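Local coordinates for migration inhibitory factor (Trichinella spiralis, PDB 1HFO), which belongs to the macrophage migration inhibitory factor family, whose members are small, cytokine-like alpha/beta proteins, and assembles as a trimer, at residues A[27-32]-A[77-82]; A[1-6]-A[81-86]. All coordinates share one frame; numbering follows the deposited sequence.

Contact 1: A[27-32]-A[77-82]; sequences GNILSK and AKLFDH
Lys78 O takes a 3.0 Å hydrogen bond from His82 N, the regular i to i+4 link of helix 69-87, and this turn presents Lys78 and Leu79 to Ile29 on the neighbouring helix 18-30. No hydrogen bond joins the two segments; Ile29 alone meets both residues, one with each branch. A chi1 of 69° tucks the CG1 arm in between its own N and C, and the extended chain beyond carries CD1 across to Leu79. The methyls Ile29 CD1 and Leu79 CD1 come to 3.2 Å, tighter than normal van der Waals contact, so the exact placing of this pair is doubtful although the packing itself is plain. The two side chains meet at a slant. The second branch, CG2, lies 3.9 Å from Lys78 CD; here the two side chains run antiparallel alongside each other, and the lysine offers its aliphatic part. Beyond CD the Lys78 chain bends at chi4 (-55°), and NZ forms a salt bridge with Asp74 of its own helix. Leu79 is buried and also packs on Leu61 and Phe98 of the sheet, while the Lys78 side of the contact opens to solvent. Nearby, His82 NE2 hydrogen bonds Thr22 OG1, a polar link between the same two helices. Just past Ile29, helix 18-30 ends in a Schellman motif: Ser31 turns to positive phi, Lys32 N bonds Gly27 O at 3.0 Å, and Ser31 N makes a weak bond to Asn28 O. The arrangement is that of the MIF fold, in which two helices running in opposing directions pack side by side on one face of a four-stranded sheet.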
# COMPACT_ATOMS: atom_id res chain seq x y z
N GLY A 27 12.25 -13.15 -8.03
CA GLY A 27 13.70 -13.05 -8.12
C GLY A 27 14.20 -13.43 -9.49
O GLY A 27 15.07 -12.78 -10.07
N ASN A 28 13.64 -14.50 -10.03
CA ASN A 28 14.07 -14.93 -11.34
C ASN A 28 13.71 -13.88 -12.42
O ASN A 28 14.56 -13.57 -13.26
CB ASN A 28 13.50 -16.34 -11.65
CG ASN A 28 14.02 -17.43 -10.66
OD1 ASN A 28 15.18 -17.40 -10.24
ND2 ASN A 28 13.15 -18.39 -10.32
N ILE A 29 12.51 -13.29 -12.41
CA ILE A 29 12.19 -12.31 -13.45
C ILE A 29 12.93 -10.97 -13.34
O ILE A 29 13.15 -10.30 -14.35
CB ILE A 29 10.67 -11.99 -13.57
CG1 ILE A 29 10.19 -11.23 -12.33
CG2 ILE A 29 9.88 -13.27 -13.77
CD1 ILE A 29 8.76 -10.75 -12.44
N LEU A 30 13.27 -10.56 -12.12
CA LEU A 30 13.98 -9.30 -11.93
C LEU A 30 15.48 -9.55 -11.82
O LEU A 30 16.27 -8.61 -11.79
CB LEU A 30 13.50 -8.58 -10.66
CG LEU A 30 12.04 -8.15 -10.65
CD1 LEU A 30 11.66 -7.65 -9.27
CD2 LEU A 30 11.82 -7.07 -11.71
N SER A 31 15.88 -10.81 -11.80
CA SER A 31 17.30 -11.18 -11.69
C SER A 31 17.92 -10.65 -10.41
O SER A 31 19.02 -10.08 -10.42
CB SER A 31 18.08 -10.67 -12.91
OG SER A 31 17.71 -11.39 -14.08
N LYS A 32 17.21 -10.83 -9.30
CA LYS A 32 17.70 -10.41 -7.99
C LYS A 32 17.84 -11.63 -7.09
O LYS A 32 17.16 -12.63 -7.29
CB LYS A 32 16.74 -9.41 -7.33
CG LYS A 32 16.70 -8.05 -8.01
CD LYS A 32 18.09 -7.45 -8.07
CE LYS A 32 18.07 -6.07 -8.71
NZ LYS A 32 17.43 -5.07 -7.82
N ALA A 77 2.68 -10.86 -17.93
CA ALA A 77 2.20 -12.13 -18.45
C ALA A 77 2.54 -13.22 -17.43
O ALA A 77 1.67 -13.99 -17.02
CB ALA A 77 2.86 -12.43 -19.78
N LYS A 78 3.80 -13.25 -17.01
CA LYS A 78 4.27 -14.26 -16.06
C LYS A 78 3.61 -14.18 -14.68
O LYS A 78 3.21 -15.20 -14.11
CB LYS A 78 5.78 -14.14 -15.92
CG LYS A 78 6.55 -14.42 -17.20
CD LYS A 78 8.03 -14.51 -16.93
CE LYS A 78 8.85 -14.07 -18.13
NZ LYS A 78 8.49 -14.81 -19.36
N LEU A 79 3.52 -12.97 -14.14
CA LEU A 79 2.92 -12.78 -12.83
C LEU A 79 1.43 -13.13 -12.83
O LEU A 79 0.93 -13.73 -11.88
CB LEU A 79 3.11 -11.33 -12.34
CG LEU A 79 4.44 -10.97 -11.66
CD1 LEU A 79 5.59 -11.39 -12.54
CD2 LEU A 79 4.49 -9.47 -11.38
N PHE A 80 0.71 -12.74 -13.87
CA PHE A 80 -0.71 -13.04 -13.92
C PHE A 80 -0.97 -14.53 -14.08
O PHE A 80 -1.90 -15.06 -13.46
CB PHE A 80 -1.38 -12.26 -15.04
CG PHE A 80 -1.81 -10.89 -14.63
CD1 PHE A 80 -0.88 -9.86 -14.49
CD2 PHE A 80 -3.15 -10.63 -14.36
CE1 PHE A 80 -1.29 -8.58 -14.07
CE2 PHE A 80 -3.56 -9.36 -13.94
CZ PHE A 80 -2.62 -8.33 -13.80
N ASP A 81 -0.16 -15.19 -14.89
CA ASP A 81 -0.31 -16.63 -15.07
C ASP A 81 -0.08 -17.30 -13.71
O ASP A 81 -0.87 -18.14 -13.27
CB ASP A 81 0.71 -17.15 -16.09
CG ASP A 81 0.89 -18.66 -16.03
OD1 ASP A 81 -0.12 -19.39 -16.16
OD2 ASP A 81 2.04 -19.12 -15.86
N HIS A 82 0.97 -16.87 -13.02
CA HIS A 82 1.29 -17.42 -11.71
C HIS A 82 0.16 -17.22 -10.69
O HIS A 82 -0.26 -18.16 -10.02
CB HIS A 82 2.59 -16.78 -11.20
CG HIS A 82 2.97 -17.21 -9.83
ND1 HIS A 82 3.41 -18.49 -9.55
CD2 HIS A 82 2.91 -16.56 -8.64
CE1 HIS A 82 3.60 -18.61 -8.25
NE2 HIS A 82 3.30 -17.45 -7.67

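Contact 2: A[1-6]-A[81-86]; sequences PIFTLN and DHLNTK. Unlike the reference sequence in segment 81-86: Thr85 (reference Lys).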
# COMPACT_ATOMS: atom_id res chain seq x y z
N PRO A 1 13.50 -6.70 -4.00
CA PRO A 1 12.13 -6.55 -4.56
C PRO A 1 11.02 -6.85 -3.57
O PRO A 1 11.19 -7.65 -2.64
CB PRO A 1 12.01 -7.51 -5.73
CG PRO A 1 13.46 -7.67 -6.14
CD PRO A 1 14.27 -7.63 -4.84
N ILE A 2 9.86 -6.23 -3.79
CA ILE A 2 8.72 -6.46 -2.95
C ILE A 2 7.53 -6.69 -3.85
O ILE A 2 7.31 -5.94 -4.82
CB ILE A 2 8.37 -5.22 -2.07
CG1 ILE A 2 9.50 -4.94 -1.09
CG2 ILE A 2 7.09 -5.46 -1.29
CD1 ILE A 2 9.24 -3.68 -0.28
N PHE A 3 6.81 -7.76 -3.56
CA PHE A 3 5.58 -8.03 -4.28
C PHE A 3 4.54 -8.10 -3.19
O PHE A 3 4.63 -8.93 -2.28
CB PHE A 3 5.59 -9.34 -5.04
CG PHE A 3 4.32 -9.56 -5.83
CD1 PHE A 3 4.07 -8.79 -6.95
CD2 PHE A 3 3.37 -10.49 -5.42
CE1 PHE A 3 2.86 -8.93 -7.67
CE2 PHE A 3 2.16 -10.64 -6.14
CZ PHE A 3 1.92 -9.86 -7.25
N THR A 4 3.57 -7.21 -3.26
CA THR A 4 2.52 -7.16 -2.26
C THR A 4 1.16 -7.20 -2.98
O THR A 4 0.97 -6.51 -3.98
CB THR A 4 2.69 -5.89 -1.38
OG1 THR A 4 1.57 -5.73 -0.51
CG2 THR A 4 2.87 -4.67 -2.24
N LEU A 5 0.26 -8.03 -2.46
CA LEU A 5 -1.06 -8.22 -3.06
C LEU A 5 -2.18 -8.19 -2.04
O LEU A 5 -2.07 -8.71 -0.92
CB LEU A 5 -1.09 -9.57 -3.78
CG LEU A 5 -2.28 -9.92 -4.67
CD1 LEU A 5 -2.21 -9.07 -5.92
CD2 LEU A 5 -2.24 -11.42 -5.04
N ASN A 6 -3.29 -7.57 -2.44
CA ASN A 6 -4.47 -7.50 -1.61
C ASN A 6 -5.55 -8.27 -2.37
O ASN A 6 -5.74 -8.08 -3.58
CB ASN A 6 -4.89 -6.05 -1.40
CG ASN A 6 -3.79 -5.23 -0.77
OD1 ASN A 6 -3.02 -4.56 -1.47
ND2 ASN A 6 -3.67 -5.32 0.55
N ASP A 81 -0.16 -15.19 -14.89
CA ASP A 81 -0.31 -16.63 -15.07
C ASP A 81 -0.08 -17.30 -13.71
O ASP A 81 -0.87 -18.14 -13.27
CB ASP A 81 0.71 -17.15 -16.09
CG ASP A 81 0.89 -18.66 -16.03
OD1 ASP A 81 -0.12 -19.39 -16.16
OD2 ASP A 81 2.04 -19.12 -15.86
N HIS A 82 0.97 -16.87 -13.02
CA HIS A 82 1.29 -17.42 -11.71
C HIS A 82 0.16 -17.22 -10.69
O HIS A 82 -0.26 -18.16 -10.02
CB HIS A 82 2.59 -16.78 -11.20
CG HIS A 82 2.97 -17.21 -9.83
ND1 HIS A 82 3.41 -18.49 -9.55
CD2 HIS A 82 2.91 -16.56 -8.64
CE1 HIS A 82 3.60 -18.61 -8.25
NE2 HIS A 82 3.30 -17.45 -7.67
N LEU A 83 -0.35 -15.99 -10.57
CA LEU A 83 -1.41 -15.73 -9.62
C LEU A 83 -2.73 -16.47 -9.96
O LEU A 83 -3.42 -16.96 -9.07
CB LEU A 83 -1.63 -14.21 -9.54
CG LEU A 83 -0.39 -13.46 -9.01
CD1 LEU A 83 -0.59 -11.95 -9.18
CD2 LEU A 83 -0.17 -13.79 -7.54
N ASN A 84 -3.08 -16.51 -11.24
CA ASN A 84 -4.28 -17.21 -11.67
C ASN A 84 -4.15 -18.69 -11.29
O ASN A 84 -5.08 -19.31 -10.78
CB ASN A 84 -4.45 -17.06 -13.19
CG ASN A 84 -5.60 -17.86 -13.74
OD1 ASN A 84 -5.45 -18.60 -14.71
ND2 ASN A 84 -6.77 -17.71 -13.12
N THR A 85 -2.97 -19.26 -11.52
CA THR A 85 -2.73 -20.66 -11.20
C THR A 85 -2.76 -21.00 -9.71
O THR A 85 -3.32 -22.02 -9.30
CB THR A 85 -1.39 -21.13 -11.78
OG1 THR A 85 -1.42 -21.00 -13.21
CG2 THR A 85 -1.09 -22.58 -11.39
N LYS A 86 -2.17 -20.14 -8.87
CA LYS A 86 -2.11 -20.40 -7.44
C LYS A 86 -3.30 -19.97 -6.60
O LYS A 86 -3.62 -20.60 -5.59
CB LYS A 86 -0.85 -19.74 -6.85
CG LYS A 86 0.45 -20.25 -7.41
CD LYS A 86 0.68 -21.73 -7.10
CE LYS A 86 1.97 -22.20 -7.75
NZ LYS A 86 2.21 -23.66 -7.50
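Phe3 and Leu5 leave strand 2-7 with similar first torsions, CG opposite the backbone N in each (chi1 -177° and -171°), which sends the ring and the isobutyl group side by side toward helix 69-87. Leu83 comes down from the helix to meet them, its CG beside the backbone N (chi1 -63°), and sets one methyl against the ring and the other where ring and Leu5 adjoin. Leu83 CD1 approaches the far end of the ring at Phe3 CZ, 3.8 Å away, on an oblique course. Its partner methyl, Leu83 CD2, meets Leu5 CD2 tip to tip at 4.0 Å and also lies 4.2 Å from Phe3 CE2. All three residues are buried. This is helix-on-sheet packing of the alpha/beta MIF fold: Phe3 and Leu5, two residues apart, face helix 69-87, and the intervening Thr4 lies on the opposite face, where it packs on Phe58 of the third subunit as Ile2 does on Tyr95 of that subunit. Ile96 of strand 94-100 touches both Phe3 and Leu5, and Met94 of that strand touches Leu83. On the helix itself, Asp81 O accepts two bonds from Thr85: the backbone N at 3.0 Å and the hydroxyl OG1 at 2.9 Å, the latter from above the carbonyl plane and the former from its other face.

Overall arrangement
From the N terminus the chain enters strand 2-7, passes through helix 18-30, runs through strands 38-42, 46-49 and 57-63, and reaches helix 69-87. Contact 2 closes the longer loop, bringing segment 1-6 to 81-86 across 74 residues; contact 1 nests inside it, joining 27-32 to 77-82 across 44. They end on the same helix and share Asp81 and His82. Segments 27-32 and 1-6 also touch, Leu30 CD1 lying 3.6 Å from Pro1 CB, and the contacting side chains themselves meet where Leu79 CD2 lies 4.1 Å from Phe3 CE1. Together they tie helix 69-87 to its companion helix and to an inner strand of the sheet beneath both.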